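Long-range contacts in aminopeptidase N family protein (Idiomarina loihiensis L2TR, PDB 4FGM), which probably works as a zinc-dependent aminopeptidase of the M61 family, cutting residues from the N-terminal ends of peptides: residues A[125-130]-A[150-155]; A[202-207]-A[266-271]; A[381-386]-A[438-443]. One frame throughout, in Å; residues are numbered along the deposited sequence.

How the contacts relate
The three contacts follow one another along the chain, none of them touching another. Contact 1 lies in the M61 N-terminal domain and joins strands 123-127 and 153-157; its centre is about 29 Å from that of contact 2 and about 47 Å from that of contact 3, across the chain's centre. Contacts 2 and 3 are helix pairs in the part of the fold that holds the zinc site, probably the catalytic one, with nearest atoms about 10 Å apart. Helix 308-320 touches both, through Leu318 in contact 2 and Met309, Ser311 and Tyr312 in contact 3. Contact 2 probably helps set the helix carrying zinc ligands His273 and His277, whereas contact 1 belongs to the separate N-terminal beta domain.

Contact 1: residues A[125-130]-A[150-155]; sequences LHLHAP and HSWGCF
An antiparallel strand pair in the beta-rich M61 N-terminal domain sets Leu125, His126 and Leu127 against Phe155, Cys154 and Gly153, and Trp152 extends the contact beyond the strand ends. The strands run at 156° to each other. Leu125 and Phe155 form a hydrogen-bonded pair, bonded in both directions: Leu125 N gives its hydrogen to Phe155 O at 2.8 Å, and Phe155 N to Leu125 O at 2.7 Å. At the next such pair Leu127 N reaches Gly153 O at 3.0 Å, while the return bond from Gly153 N to Leu127 O is weak. Gly153 has backbone angles at which a CB would jam against the carbonyl oxygen of Trp152.

Leu125, Leu127 and Phe155 share one sheet face. Leu125 O lies at the edge of the Phe155 ring, and the ring meets Phe168 edge-to-face. His126 and Cys154 are on the other face, while His126 bonds through its backbone to Tyr4 and Ile6 of strand 2-10.

Trp152 carries the far end. Its chi1 of -46° places CG anti to the carbonyl carbon and beside the backbone N. One face of the indole lies against Ala129, whose CA stands 3.4 Å above the plane, over the ring centre. Pro130 N is over that same face. Trp152 NE1 is satisfied by Pro134 O, a bond that helps fix the ring's rotation. Leu127 CD1 comes to the indole edge, 3.6 Å from Trp152 CZ3, and Pro130 CD touches Trp152 CH2 at 3.3 Å.

Contact 2: residues A[202-207]-A[266-271]; sequences ADLAKI and TFLSLC
Helix segments 202-207 and 266-271 cross at -42° with their axes 10.8 Å apart, Leu204 and Leu268 bringing their CA atoms nearest at 7.4 Å. The side chains meet through methyl groups. In Leu204 a chi1 of -70° sets CG beside the backbone N, anti to the carbonyl carbon. Leu204 CD2 lies 3.8 Å from Cys271 CB, with Cys271 SG a little farther off. The same CD2 also meets Leu268 CD2 at 4.1 Å. Ile207, one turn on, adds CD1, so that Leu268 CD2 touches both Leu204 and Ile207 of helix 197-215. Leu318 of helix 308-320 packs on Ile207 and Leu268 together. Within its own helix, Cys271 SG stands over one face of the Phe267 ring, 3.4 Å above its plane and offset toward the rim.

Asp203, one residue before Leu204, comes no nearer than OD2 to Leu268 CD1 at 4.3 Å; its OD2 is hydrogen-bonded to Tyr264 OH, outside the two segments. Helix 262-277 goes on to the zinc-binding His273 and His277 of the HExxH motif; Cys271 is about 7 Å from His273, side chain to side chain. With no hydrogen bond between the segments, their mutual hold rests on apolar contact and on burial of these methyls.

Contact 3: residues A[381-386]-A[438-443]; sequences ALIALS and DFLKDA
Ile383 is the first residue of 381-386 to reach across, meeting Leu440 and Ala443 through its two branches. The helices run antiparallel at 175°, with axes 11.2 Å apart. CG1 of Ile383 lies anti to the carbonyl carbon (chi1 -73°) and CG2 anti to the backbone N. The longer branch ends at CD1, 3.9 Å from Ala443 CB; the short one puts CG2 at 3.8 Å from Leu440 CD1, the two side chains crossing at about a right angle. Ile383 O comes to the edge of the Phe439 ring, near its plane, 4.3 Å from CZ.

Ala384 and Leu385 belong to other neighbours: both lie on Tyr312 of helix 308-320, and Leu385 also meets Trp584. One turn after Leu382 comes Ser386, whose CB is 3.3 Å from Phe439 CZ. Ser386 OG gives a hydrogen bond back to Leu382 O, although the position of OG is less sure. That carbonyl also takes Ser386 N, in the regular helical bond.

Phe439 reaches across to the other helix, its CG anti to the backbone N (chi1 156°) and its CZ directed at Ser386. One ring face is covered by Ala443 CB, 4.0 Å above the plane and offset toward the rim, on the same helix. An alanine in place of Phe439 would probably open a gap beside Ser386 CB and leave Ala443 CB without its aromatic neighbour.

Leu450 touches Ala443 and Leu382, and Leu452 touches Ser386, so the loop after helix 437-445 packs on the pair as well. No hydrogen bond joins the two segments; the contact therefore relies on the fit of Ile383 against Leu440 and Ala443 and on the ring of Phe439.

Contact 1: residues A[125-130]-A[150-155]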
loop_
_atom_site.group_PDB
_atom_site.type_symbol
_atom_site.label_atom_id
_atom_site.label_comp_id
_atom_site.label_asym_id
_atom_site.label_seq_id
_atom_site.Cartn_x
_atom_site.Cartn_y
_atom_site.Cartn_z
ATOM N N LEU A 125 -11.251 -23.647 -9.061
ATOM C CA LEU A 125 -9.884 -23.847 -8.613
ATOM C C LEU A 125 -9.844 -24.975 -7.595
ATOM O O LEU A 125 -10.517 -24.926 -6.572
ATOM C CB LEU A 125 -9.331 -22.542 -8.009
ATOM C CG LEU A 125 -7.843 -22.463 -7.647
ATOM C CD1 LEU A 125 -7.415 -21.011 -7.532
ATOM C CD2 LEU A 125 -7.590 -23.186 -6.346
ATOM N N HIS A 126 -9.054 -25.995 -7.893
ATOM C CA HIS A 126 -8.920 -27.139 -7.009
ATOM C C HIS A 126 -7.533 -27.080 -6.372
ATOM O O HIS A 126 -6.533 -27.318 -7.047
ATOM C CB HIS A 126 -9.076 -28.429 -7.820
ATOM C CG HIS A 126 -10.209 -28.389 -8.803
ATOM N ND1 HIS A 126 -11.519 -28.637 -8.448
ATOM C CD2 HIS A 126 -10.231 -28.088 -10.126
ATOM C CE1 HIS A 126 -12.296 -28.492 -9.507
ATOM N NE2 HIS A 126 -11.539 -28.159 -10.538
ATOM N N LEU A 127 -7.478 -26.748 -5.083
ATOM C CA LEU A 127 -6.209 -26.663 -4.362
ATOM C C LEU A 127 -5.911 -27.989 -3.671
ATOM O O LEU A 127 -6.595 -28.366 -2.716
ATOM C CB LEU A 127 -6.258 -25.557 -3.302
ATOM C CG LEU A 127 -5.039 -24.651 -3.087
ATOM C CD1 LEU A 127 -4.944 -24.324 -1.614
ATOM C CD2 LEU A 127 -3.767 -25.308 -3.546
ATOM N N HIS A 128 -4.878 -28.679 -4.147
ATOM C CA HIS A 128 -4.473 -29.966 -3.590
ATOM C C HIS A 128 -3.415 -29.760 -2.509
ATOM O O HIS A 128 -2.546 -28.888 -2.630
ATOM C CB HIS A 128 -3.919 -30.861 -4.707
ATOM C CG HIS A 128 -4.890 -31.092 -5.824
ATOM N ND1 HIS A 128 -5.854 -32.078 -5.783
ATOM C CD2 HIS A 128 -5.096 -30.416 -6.979
ATOM C CE1 HIS A 128 -6.611 -31.997 -6.861
ATOM N NE2 HIS A 128 -6.174 -30.996 -7.604
ATOM N N ALA A 129 -3.495 -30.560 -1.448
ATOM C CA ALA A 129 -2.538 -30.465 -0.351
ATOM C C ALA A 129 -1.138 -30.794 -0.837
ATOM O O ALA A 129 -0.950 -31.621 -1.727
ATOM C CB ALA A 129 -2.919 -31.421 0.777
ATOM N N PRO A 130 -0.129 -30.122 -0.280
ATOM C CA PRO A 130 1.222 -30.445 -0.732
ATOM C C PRO A 130 1.635 -31.754 -0.054
ATOM O O PRO A 130 1.546 -31.887 1.167
ATOM C CB PRO A 130 2.035 -29.242 -0.262
ATOM C CG PRO A 130 1.310 -28.802 0.961
ATOM C CD PRO A 130 -0.138 -28.921 0.575
ATOM N N HIS A 150 -11.148 -24.677 6.462
ATOM C CA HIS A 150 -9.805 -24.106 6.452
ATOM C C HIS A 150 -8.828 -25.146 5.924
ATOM O O HIS A 150 -7.658 -25.186 6.307
ATOM C CB HIS A 150 -9.390 -23.686 7.863
ATOM C CG HIS A 150 -10.105 -22.470 8.358
ATOM N ND1 HIS A 150 -10.064 -21.266 7.691
ATOM C CD2 HIS A 150 -10.896 -22.282 9.441
ATOM C CE1 HIS A 150 -10.802 -20.383 8.343
ATOM N NE2 HIS A 150 -11.318 -20.974 9.405
ATOM N N SER A 151 -9.312 -25.999 5.037
ATOM C CA SER A 151 -8.459 -27.035 4.497
ATOM C C SER A 151 -8.538 -27.081 2.982
ATOM O O SER A 151 -9.050 -26.156 2.347
ATOM C CB SER A 151 -8.847 -28.387 5.096
ATOM O OG SER A 151 -7.788 -29.317 4.943
ATOM N N TRP A 152 -8.024 -28.164 2.414
ATOM C CA TRP A 152 -8.004 -28.354 0.970
ATOM C C TRP A 152 -9.404 -28.473 0.364
ATOM O O TRP A 152 -10.370 -28.759 1.071
ATOM C CB TRP A 152 -7.148 -29.583 0.660
ATOM C CG TRP A 152 -5.880 -29.523 1.451
ATOM C CD1 TRP A 152 -5.567 -30.262 2.558
ATOM C CD2 TRP A 152 -4.838 -28.547 1.312
ATOM N NE1 TRP A 152 -4.400 -29.796 3.123
ATOM C CE2 TRP A 152 -3.935 -28.745 2.381
ATOM C CE3 TRP A 152 -4.584 -27.523 0.391
ATOM C CZ2 TRP A 152 -2.795 -27.947 2.556
ATOM C CZ3 TRP A 152 -3.451 -26.731 0.563
ATOM C CH2 TRP A 152 -2.570 -26.949 1.640
ATOM N N GLY A 153 -9.515 -28.228 -0.940
ATOM C CA GLY A 153 -10.814 -28.319 -1.584
ATOM C C GLY A 153 -10.970 -27.592 -2.909
ATOM O O GLY A 153 -9.995 -27.218 -3.554
ATOM N N CYS A 154 -12.221 -27.389 -3.307
ATOM C CA CYS A 154 -12.550 -26.734 -4.565
ATOM C C CYS A 154 -13.211 -25.384 -4.349
ATOM O O CYS A 154 -14.048 -25.222 -3.462
ATOM C CB CYS A 154 -13.473 -27.635 -5.385
ATOM S SG CYS A 154 -12.701 -29.182 -5.909
ATOM N N PHE A 155 -12.829 -24.417 -5.176
ATOM C CA PHE A 155 -13.365 -23.075 -5.069
ATOM C C PHE A 155 -13.874 -22.615 -6.426
ATOM O O PHE A 155 -13.426 -23.108 -7.464
ATOM C CB PHE A 155 -12.275 -22.114 -4.561
ATOM C CG PHE A 155 -11.642 -22.546 -3.260
ATOM C CD1 PHE A 155 -10.635 -23.507 -3.244
ATOM C CD2 PHE A 155 -12.071 -22.005 -2.051
ATOM C CE1 PHE A 155 -10.073 -23.932 -2.042
ATOM C CE2 PHE A 155 -11.521 -22.419 -0.847
ATOM C CZ PHE A 155 -10.510 -23.383 -0.839
#

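Contact 2: residues A[202-207]-A[266-271]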
loop_
_atom_site.group_PDB
_atom_site.type_symbol
_atom_site.label_atom_id
_atom_site.label_comp_id
_atom_site.label_asym_id
_atom_site.label_seq_id
_atom_site.Cartn_x
_atom_site.Cartn_y
_atom_site.Cartn_z
ATOM N N ALA A 202 -10.443 -7.898 18.661
ATOM C CA ALA A 202 -11.412 -7.012 19.291
ATOM C C ALA A 202 -11.251 -5.603 18.721
ATOM O O ALA A 202 -12.243 -4.913 18.473
ATOM C CB ALA A 202 -11.212 -6.997 20.799
ATOM N N ASP A 203 -10.006 -5.167 18.512
ATOM C CA ASP A 203 -9.788 -3.841 17.943
ATOM C C ASP A 203 -10.224 -3.794 16.475
ATOM O O ASP A 203 -10.800 -2.794 16.026
ATOM C CB ASP A 203 -8.319 -3.418 18.064
ATOM C CG ASP A 203 -7.923 -3.085 19.491
ATOM O OD1 ASP A 203 -8.823 -2.732 20.285
ATOM O OD2 ASP A 203 -6.718 -3.163 19.813
ATOM N N LEU A 204 -9.957 -4.866 15.727
ATOM C CA LEU A 204 -10.355 -4.898 14.324
ATOM C C LEU A 204 -11.881 -4.819 14.217
ATOM O O LEU A 204 -12.420 -4.165 13.311
ATOM C CB LEU A 204 -9.831 -6.163 13.632
ATOM C CG LEU A 204 -8.311 -6.224 13.404
ATOM C CD1 LEU A 204 -7.927 -7.549 12.734
ATOM C CD2 LEU A 204 -7.875 -5.033 12.535
ATOM N N ALA A 205 -12.571 -5.474 15.148
ATOM C CA ALA A 205 -14.030 -5.455 15.157
ATOM C C ALA A 205 -14.501 -4.007 15.267
ATOM O O ALA A 205 -15.432 -3.598 14.574
ATOM C CB ALA A 205 -14.574 -6.274 16.327
ATOM N N LYS A 206 -13.854 -3.234 16.135
ATOM C CA LYS A 206 -14.213 -1.834 16.307
ATOM C C LYS A 206 -13.966 -1.052 15.026
ATOM O O LYS A 206 -14.858 -0.356 14.530
ATOM C CB LYS A 206 -13.430 -1.203 17.470
ATOM C CG LYS A 206 -14.143 -1.314 18.807
ATOM C CD LYS A 206 -13.526 -0.423 19.881
ATOM C CE LYS A 206 -12.344 -1.087 20.569
ATOM N NZ LYS A 206 -11.807 -0.233 21.670
ATOM N N ILE A 207 -12.757 -1.164 14.487
ATOM C CA ILE A 207 -12.427 -0.463 13.257
ATOM C C ILE A 207 -13.417 -0.834 12.148
ATOM O O ILE A 207 -13.978 0.041 11.483
ATOM C CB ILE A 207 -11.001 -0.808 12.796
ATOM C CG1 ILE A 207 -9.991 -0.289 13.825
ATOM C CG2 ILE A 207 -10.738 -0.221 11.425
ATOM C CD1 ILE A 207 -8.583 -0.806 13.624
ATOM N N THR A 266 0.706 1.028 13.635
ATOM C CA THR A 266 1.007 0.940 12.212
ATOM C C THR A 266 0.244 -0.236 11.594
ATOM O O THR A 266 -0.263 -0.138 10.476
ATOM C CB THR A 266 2.516 0.760 11.984
ATOM O OG1 THR A 266 3.190 1.966 12.353
ATOM C CG2 THR A 266 2.810 0.472 10.524
ATOM N N PHE A 267 0.151 -1.339 12.330
ATOM C CA PHE A 267 -0.564 -2.514 11.848
ATOM C C PHE A 267 -2.058 -2.227 11.738
ATOM O O PHE A 267 -2.689 -2.544 10.724
ATOM C CB PHE A 267 -0.345 -3.707 12.783
ATOM C CG PHE A 267 -1.122 -4.931 12.386
ATOM C CD1 PHE A 267 -0.790 -5.639 11.237
ATOM C CD2 PHE A 267 -2.206 -5.358 13.148
ATOM C CE1 PHE A 267 -1.536 -6.764 10.847
ATOM C CE2 PHE A 267 -2.954 -6.472 12.772
ATOM C CZ PHE A 267 -2.618 -7.179 11.620
ATOM N N LEU A 268 -2.627 -1.634 12.786
ATOM C CA LEU A 268 -4.049 -1.316 12.772
ATOM C C LEU A 268 -4.355 -0.335 11.654
ATOM O O LEU A 268 -5.408 -0.406 11.016
ATOM C CB LEU A 268 -4.483 -0.733 14.113
ATOM C CG LEU A 268 -4.461 -1.741 15.263
ATOM C CD1 LEU A 268 -4.975 -1.095 16.533
ATOM C CD2 LEU A 268 -5.303 -2.941 14.900
ATOM N N SER A 269 -3.422 0.575 11.407
ATOM C CA SER A 269 -3.599 1.555 10.353
ATOM C C SER A 269 -3.577 0.851 8.990
ATOM O O SER A 269 -4.337 1.206 8.084
ATOM C CB SER A 269 -2.496 2.607 10.437
ATOM O OG SER A 269 -2.705 3.621 9.476
ATOM N N LEU A 270 -2.709 -0.151 8.852
ATOM C CA LEU A 270 -2.605 -0.912 7.607
ATOM C C LEU A 270 -3.899 -1.682 7.333
ATOM O O LEU A 270 -4.412 -1.663 6.207
ATOM C CB LEU A 270 -1.435 -1.897 7.672
ATOM C CG LEU A 270 -1.251 -2.843 6.472
ATOM C CD1 LEU A 270 -1.033 -2.056 5.182
ATOM C CD2 LEU A 270 -0.055 -3.734 6.731
ATOM N N CYS A 271 -4.424 -2.353 8.359
ATOM C CA CYS A 271 -5.656 -3.128 8.206
ATOM C C CYS A 271 -6.814 -2.208 7.858
ATOM O O CYS A 271 -7.622 -2.509 6.981
ATOM C CB CYS A 271 -5.995 -3.880 9.490
ATOM S SG CYS A 271 -4.764 -5.080 9.990
#

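Contact 3: residues A[381-386]-A[438-443]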
loop_
_atom_site.group_PDB
_atom_site.type_symbol
_atom_site.label_atom_id
_atom_site.label_comp_id
_atom_site.label_asym_id
_atom_site.label_seq_id
_atom_site.Cartn_x
_atom_site.Cartn_y
_atom_site.Cartn_z
ATOM N N ALA A 381 -3.844 12.719 0.947
ATOM C CA ALA A 381 -4.319 12.664 2.318
ATOM C C ALA A 381 -4.571 14.071 2.845
ATOM O O ALA A 381 -5.540 14.305 3.567
ATOM C CB ALA A 381 -3.305 11.944 3.195
ATOM N N LEU A 382 -3.700 15.009 2.485
ATOM C CA LEU A 382 -3.862 16.382 2.936
ATOM C C LEU A 382 -5.058 17.033 2.226
ATOM O O LEU A 382 -5.746 17.886 2.796
ATOM C CB LEU A 382 -2.576 17.176 2.693
ATOM C CG LEU A 382 -1.363 16.669 3.484
ATOM C CD1 LEU A 382 -0.169 17.561 3.211
ATOM C CD2 LEU A 382 -1.675 16.653 4.970
ATOM N N ILE A 383 -5.306 16.621 0.984
ATOM C CA ILE A 383 -6.439 17.134 0.230
ATOM C C ILE A 383 -7.697 16.678 0.962
ATOM O O ILE A 383 -8.609 17.468 1.210
ATOM C CB ILE A 383 -6.463 16.564 -1.202
ATOM C CG1 ILE A 383 -5.362 17.219 -2.038
ATOM C CG2 ILE A 383 -7.848 16.760 -1.822
ATOM C CD1 ILE A 383 -5.342 16.777 -3.492
ATOM N N ALA A 384 -7.734 15.395 1.313
ATOM C CA ALA A 384 -8.875 14.829 2.029
ATOM C C ALA A 384 -9.089 15.579 3.340
ATOM O O ALA A 384 -10.220 15.873 3.714
ATOM C CB ALA A 384 -8.643 13.333 2.305
ATOM N N LEU A 385 -7.996 15.880 4.036
ATOM C CA LEU A 385 -8.070 16.609 5.300
ATOM C C LEU A 385 -8.730 17.960 5.073
ATOM O O LEU A 385 -9.597 18.380 5.840
ATOM C CB LEU A 385 -6.673 16.843 5.871
ATOM C CG LEU A 385 -6.599 17.875 7.002
ATOM C CD1 LEU A 385 -7.149 17.270 8.288
ATOM C CD2 LEU A 385 -5.158 18.327 7.190
ATOM N N SER A 386 -8.303 18.635 4.009
ATOM C CA SER A 386 -8.829 19.948 3.670
ATOM C C SER A 386 -10.326 19.891 3.387
ATOM O O SER A 386 -11.098 20.669 3.944
ATOM C CB SER A 386 -8.096 20.510 2.451
ATOM O OG SER A 386 -6.696 20.551 2.669
ATOM N N ASP A 438 -12.380 26.061 -6.630
ATOM C CA ASP A 438 -11.068 26.670 -6.823
ATOM C C ASP A 438 -9.988 25.951 -6.036
ATOM O O ASP A 438 -8.895 25.705 -6.546
ATOM C CB ASP A 438 -11.085 28.155 -6.445
ATOM C CG ASP A 438 -11.881 28.992 -7.425
ATOM O OD1 ASP A 438 -11.967 28.596 -8.607
ATOM O OD2 ASP A 438 -12.408 30.048 -7.018
ATOM N N PHE A 439 -10.293 25.602 -4.794
ATOM C CA PHE A 439 -9.321 24.912 -3.968
ATOM C C PHE A 439 -8.900 23.567 -4.550
ATOM O O PHE A 439 -7.710 23.304 -4.725
ATOM C CB PHE A 439 -9.875 24.674 -2.570
ATOM C CG PHE A 439 -9.226 23.521 -1.876
ATOM C CD1 PHE A 439 -7.941 23.634 -1.354
ATOM C CD2 PHE A 439 -9.876 22.294 -1.803
ATOM C CE1 PHE A 439 -7.301 22.532 -0.781
ATOM C CE2 PHE A 439 -9.249 21.184 -1.233
ATOM C CZ PHE A 439 -7.960 21.304 -0.717
ATOM N N LEU A 440 -9.883 22.715 -4.833
ATOM C CA LEU A 440 -9.621 21.383 -5.358
ATOM C C LEU A 440 -8.894 21.379 -6.706
ATOM O O LEU A 440 -8.034 20.528 -6.938
ATOM C CB LEU A 440 -10.926 20.582 -5.450
ATOM C CG LEU A 440 -10.756 19.062 -5.632
ATOM C CD1 LEU A 440 -10.053 18.474 -4.421
ATOM C CD2 LEU A 440 -12.105 18.399 -5.810
ATOM N N LYS A 441 -9.228 22.316 -7.589
ATOM C CA LYS A 441 -8.556 22.389 -8.887
ATOM C C LYS A 441 -7.076 22.730 -8.709
ATOM O O LYS A 441 -6.222 22.203 -9.422
ATOM C CB LYS A 441 -9.200 23.444 -9.792
ATOM C CG LYS A 441 -10.412 22.969 -10.559
ATOM C CD LYS A 441 -10.886 24.052 -11.510
ATOM C CE LYS A 441 -12.192 23.681 -12.184
ATOM N NZ LYS A 441 -12.703 24.815 -13.004
ATOM N N ASP A 442 -6.771 23.620 -7.769
ATOM C CA ASP A 442 -5.382 23.995 -7.523
ATOM C C ASP A 442 -4.665 22.844 -6.838
ATOM O O ASP A 442 -3.510 22.552 -7.143
ATOM C CB ASP A 442 -5.287 25.254 -6.648
ATOM C CG ASP A 442 -5.813 26.498 -7.352
ATOM O OD1 ASP A 442 -5.803 26.529 -8.601
ATOM O OD2 ASP A 442 -6.224 27.451 -6.652
ATOM N N ALA A 443 -5.365 22.187 -5.918
ATOM C CA ALA A 443 -4.805 21.061 -5.182
ATOM C C ALA A 443 -4.504 19.905 -6.124
ATOM O O ALA A 443 -3.522 19.183 -5.949
ATOM C CB ALA A 443 -5.786 20.606 -4.102
#